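Local coordinates for protein putative NADPH:quinone reductase (Bacillus thuringiensis, PDB 3GMS) that probably reduces quinones with NADPH, as a putative quinone oxidoreductase of the zinc-binding dehydrogenase family with a GroES-like domain and a Rossmann-type nucleotide-binding domain, at residues Arg171-Asn179 and Ala190-Leu201. Numbering follows the deposited sequence.
Sequences RLIAVTRNN and AAYVIDTSTAPL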
loop_
_atom_site.group_PDB
_atom_site.type_symbol
_atom_site.label_atom_id
_atom_site.label_comp_id
_atom_site.label_asym_id
_atom_site.label_seq_id
_atom_site.Cartn_x
_atom_site.Cartn_y
_atom_site.Cartn_z
ATOM N N ARG A 171 3.623 16.623 12.747
ATOM C CA ARG A 171 3.276 15.987 13.990
ATOM C C ARG A 171 2.213 14.938 13.692
ATOM O O ARG A 171 1.128 15.274 13.204
ATOM C CB ARG A 171 2.777 17.063 14.985
ATOM C CG ARG A 171 2.468 16.534 16.364
ATOM C CD ARG A 171 2.060 17.655 17.358
ATOM N NE ARG A 171 1.773 17.078 18.675
ATOM C CZ ARG A 171 0.801 17.495 19.485
ATOM N NH1 ARG A 171 0.014 18.499 19.100
ATOM N NH2 ARG A 171 0.605 16.898 20.670
ATOM N N LEU A 172 2.527 13.662 13.949
ATOM C CA LEU A 172 1.542 12.609 13.766
ATOM C C LEU A 172 0.843 12.212 15.040
ATOM O O LEU A 172 1.472 11.833 16.032
ATOM C CB LEU A 172 2.167 11.344 13.127
ATOM C CG LEU A 172 1.232 10.125 13.110
ATOM C CD1 LEU A 172 0.161 10.257 12.011
ATOM C CD2 LEU A 172 2.015 8.832 12.905
ATOM N N ILE A 173 -0.471 12.284 15.001
ATOM C CA ILE A 173 -1.273 11.640 15.998
ATOM C C ILE A 173 -1.840 10.331 15.445
ATOM O O ILE A 173 -2.781 10.301 14.625
ATOM C CB ILE A 173 -2.386 12.604 16.572
ATOM C CG1 ILE A 173 -1.755 13.869 17.183
ATOM C CG2 ILE A 173 -3.304 11.809 17.563
ATOM C CD1 ILE A 173 -2.740 15.047 17.408
ATOM N N ALA A 174 -1.242 9.219 15.893
ATOM C CA ALA A 174 -1.705 7.879 15.528
ATOM C C ALA A 174 -2.960 7.510 16.279
ATOM O O ALA A 174 -3.021 7.674 17.514
ATOM C CB ALA A 174 -0.608 6.826 15.831
ATOM N N VAL A 175 -3.947 7.020 15.549
ATOM C CA VAL A 175 -5.187 6.488 16.124
ATOM C C VAL A 175 -5.265 4.996 15.847
ATOM O O VAL A 175 -5.261 4.569 14.684
ATOM C CB VAL A 175 -6.444 7.221 15.551
ATOM C CG1 VAL A 175 -7.734 6.698 16.178
ATOM C CG2 VAL A 175 -6.318 8.713 15.749
ATOM N N THR A 176 -5.351 4.203 16.915
ATOM C CA THR A 176 -5.313 2.750 16.832
ATOM C C THR A 176 -6.504 2.134 17.573
ATOM O O THR A 176 -7.104 2.774 18.470
ATOM C CB THR A 176 -4.013 2.172 17.466
ATOM O OG1 THR A 176 -3.952 2.549 18.856
ATOM C CG2 THR A 176 -2.753 2.662 16.753
ATOM N N ARG A 177 -6.833 0.894 17.209
ATOM C CA ARG A 177 -7.933 0.145 17.824
ATOM C C ARG A 177 -7.547 -0.482 19.162
ATOM O O ARG A 177 -8.425 -0.934 19.906
ATOM C CB ARG A 177 -8.366 -1.010 16.906
ATOM C CG ARG A 177 -9.596 -0.753 16.060
ATOM C CD ARG A 177 -9.258 0.028 14.780
ATOM N NE ARG A 177 -8.219 -0.588 13.942
ATOM C CZ ARG A 177 -8.435 -1.550 13.044
ATOM N NH1 ARG A 177 -9.656 -2.035 12.863
ATOM N NH2 ARG A 177 -7.422 -2.035 12.328
ATOM N N ASN A 178 -6.244 -0.575 19.411
ATOM C CA ASN A 178 -5.694 -1.242 20.594
ATOM C C ASN A 178 -4.250 -0.812 20.823
ATOM O O ASN A 178 -3.744 0.100 20.158
ATOM C CB ASN A 178 -5.804 -2.773 20.463
ATOM C CG ASN A 178 -5.056 -3.308 19.252
ATOM O OD1 ASN A 178 -3.940 -2.886 18.952
ATOM N ND2 ASN A 178 -5.676 -4.230 18.550
ATOM N N ASN A 179 -3.570 -1.457 21.765
ATOM C CA ASN A 179 -2.224 -1.017 22.112
ATOM C C ASN A 179 -1.116 -1.862 21.483
ATOM O O ASN A 179 0.052 -1.675 21.805
ATOM C CB ASN A 179 -2.057 -0.929 23.644
ATOM C CG ASN A 179 -2.228 -2.281 24.325
ATOM O OD1 ASN A 179 -2.548 -3.289 23.668
ATOM N ND2 ASN A 179 -2.025 -2.312 25.654
ATOM N N ALA A 190 5.832 8.573 15.939
ATOM C CA ALA A 190 4.524 9.119 16.210
ATOM C C ALA A 190 4.580 10.010 17.471
ATOM O O ALA A 190 5.143 9.613 18.496
ATOM C CB ALA A 190 3.513 8.011 16.398
ATOM N N ALA A 191 4.005 11.208 17.380
ATOM C CA ALA A 191 3.986 12.144 18.521
ATOM C C ALA A 191 3.092 11.675 19.681
ATOM O O ALA A 191 3.356 12.002 20.864
ATOM C CB ALA A 191 3.580 13.547 18.044
ATOM N N TYR A 192 2.041 10.933 19.358
ATOM C CA TYR A 192 1.090 10.429 20.333
ATOM C C TYR A 192 0.319 9.278 19.699
ATOM O O TYR A 192 0.121 9.244 18.478
ATOM C CB TYR A 192 0.102 11.542 20.710
ATOM C CG TYR A 192 -0.635 11.278 22.007
ATOM C CD1 TYR A 192 -0.092 11.681 23.229
ATOM C CD2 TYR A 192 -1.862 10.599 22.010
ATOM C CE1 TYR A 192 -0.775 11.432 24.431
ATOM C CE2 TYR A 192 -2.551 10.338 23.204
ATOM C CZ TYR A 192 -1.994 10.765 24.404
ATOM O OH TYR A 192 -2.678 10.508 25.580
ATOM N N VAL A 193 -0.148 8.348 20.513
ATOM C CA VAL A 193 -0.958 7.272 20.017
ATOM C C VAL A 193 -2.237 7.277 20.799
ATOM O O VAL A 193 -2.231 7.135 22.027
ATOM C CB VAL A 193 -0.246 5.881 20.101
ATOM C CG1 VAL A 193 -1.188 4.748 19.682
ATOM C CG2 VAL A 193 1.033 5.887 19.288
ATOM N N ILE A 194 -3.337 7.484 20.094
ATOM C CA ILE A 194 -4.664 7.351 20.695
ATOM C C ILE A 194 -5.235 5.958 20.506
ATOM O O ILE A 194 -5.620 5.543 19.389
ATOM C CB ILE A 194 -5.676 8.415 20.158
ATOM C CG1 ILE A 194 -5.070 9.830 20.198
ATOM C CG2 ILE A 194 -7.020 8.280 20.891
ATOM C CD1 ILE A 194 -6.036 10.964 19.689
ATOM N N ASP A 195 -5.322 5.239 21.623
ATOM C CA ASP A 195 -5.856 3.900 21.611
ATOM C C ASP A 195 -7.314 4.030 21.951
ATOM O O ASP A 195 -7.653 4.334 23.101
ATOM C CB ASP A 195 -5.093 3.033 22.636
ATOM C CG ASP A 195 -5.705 1.651 22.842
ATOM O OD1 ASP A 195 -6.759 1.309 22.271
ATOM O OD2 ASP A 195 -5.098 0.881 23.612
ATOM N N THR A 196 -8.172 3.837 20.951
ATOM C CA THR A 196 -9.604 4.075 21.089
ATOM C C THR A 196 -10.361 3.002 21.878
ATOM O O THR A 196 -11.541 3.165 22.147
ATOM C CB THR A 196 -10.319 4.351 19.727
ATOM O OG1 THR A 196 -10.121 3.256 18.841
ATOM C CG2 THR A 196 -9.809 5.634 19.075
ATOM N N SER A 197 -9.700 1.907 22.250
ATOM C CA SER A 197 -10.323 0.983 23.204
ATOM C C SER A 197 -10.181 1.556 24.618
ATOM O O SER A 197 -10.856 1.103 25.535
ATOM C CB SER A 197 -9.743 -0.425 23.113
ATOM O OG SER A 197 -8.369 -0.432 23.442
ATOM N N THR A 198 -9.338 2.574 24.774
ATOM C CA THR A 198 -9.011 3.153 26.093
ATOM C C THR A 198 -9.300 4.656 26.218
ATOM O O THR A 198 -9.586 5.147 27.315
ATOM C CB THR A 198 -7.512 2.907 26.447
ATOM O OG1 THR A 198 -7.257 1.501 26.439
ATOM C CG2 THR A 198 -7.135 3.472 27.829
ATOM N N ALA A 199 -9.174 5.395 25.114
ATOM C CA ALA A 199 -9.289 6.858 25.132
ATOM C C ALA A 199 -10.288 7.363 24.071
ATOM O O ALA A 199 -10.387 6.758 23.001
ATOM C CB ALA A 199 -7.925 7.488 24.917
ATOM N N PRO A 200 -11.033 8.455 24.365
ATOM C CA PRO A 200 -11.996 8.977 23.373
ATOM C C PRO A 200 -11.292 9.736 22.248
ATOM O O PRO A 200 -10.432 10.567 22.511
ATOM C CB PRO A 200 -12.892 9.929 24.188
ATOM C CG PRO A 200 -12.120 10.271 25.421
ATOM C CD PRO A 200 -11.119 9.155 25.669
ATOM N N LEU A 201 -11.640 9.456 20.992
ATOM C CA LEU A 201 -10.896 10.087 19.892
ATOM C C LEU A 201 -11.024 11.612 19.869
ATOM O O LEU A 201 -10.016 12.313 19.992
ATOM C CB LEU A 201 -11.258 9.470 18.515
ATOM C CG LEU A 201 -10.698 10.171 17.266
ATOM C CD1 LEU A 201 -9.171 10.313 17.301
ATOM C CD2 LEU A 201 -11.146 9.390 16.010
#
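Asp195 OD1 lies 3.2 Å from Asn178 CA across the contact and accepts two bonds from one face of its carboxylate: Ser197 OG at 2.6 Å and Ser197 N at 3.0 Å, the latter defining an Asx turn. With CG anti to the backbone N (chi1 172°), the carboxylate reaches the turn after strand 171-176, and Asp195 OD2 comes within 3.5 Å of Asn179 CB. Parallel pairing joins the backbones: Thr196 N gives to Thr176 O (N-H...O 175°), Thr176 N to Ile194 O, Ile194 N to Ala174 O at 2.6 Å and Ala174 N to Tyr192 O, so Ile194 is gripped through both its N and its O. At the N-terminal end of the strands Ala191 N gives a bent bond to Leu172 O (N-H...O 130°). On one face, Ile173 CG2 meets Ile194 CD1, and Val175 spreads its branches, CG1 to Thr196 CG2 at 3.7 Å and CG2 to Leu201 CD1 at 3.6 Å, crossing each partner at about a right angle. Ala174 CB and Val193 CG2 meet on the other face, where Thr176 OG1 donates to Asn178 O at 2.8 Å, tying down the turn. The pair belongs to a beta-alpha-beta unit of a Rossmann-type parallel sheet: helix 182-188 covers Ala174, Thr176 and Val193, helix 201-208 packs on Ile173 and Ile194, and strand 192-195 forms one edge of the sheet within this chain, with strand 147-150 flanking 171-176 on its other side.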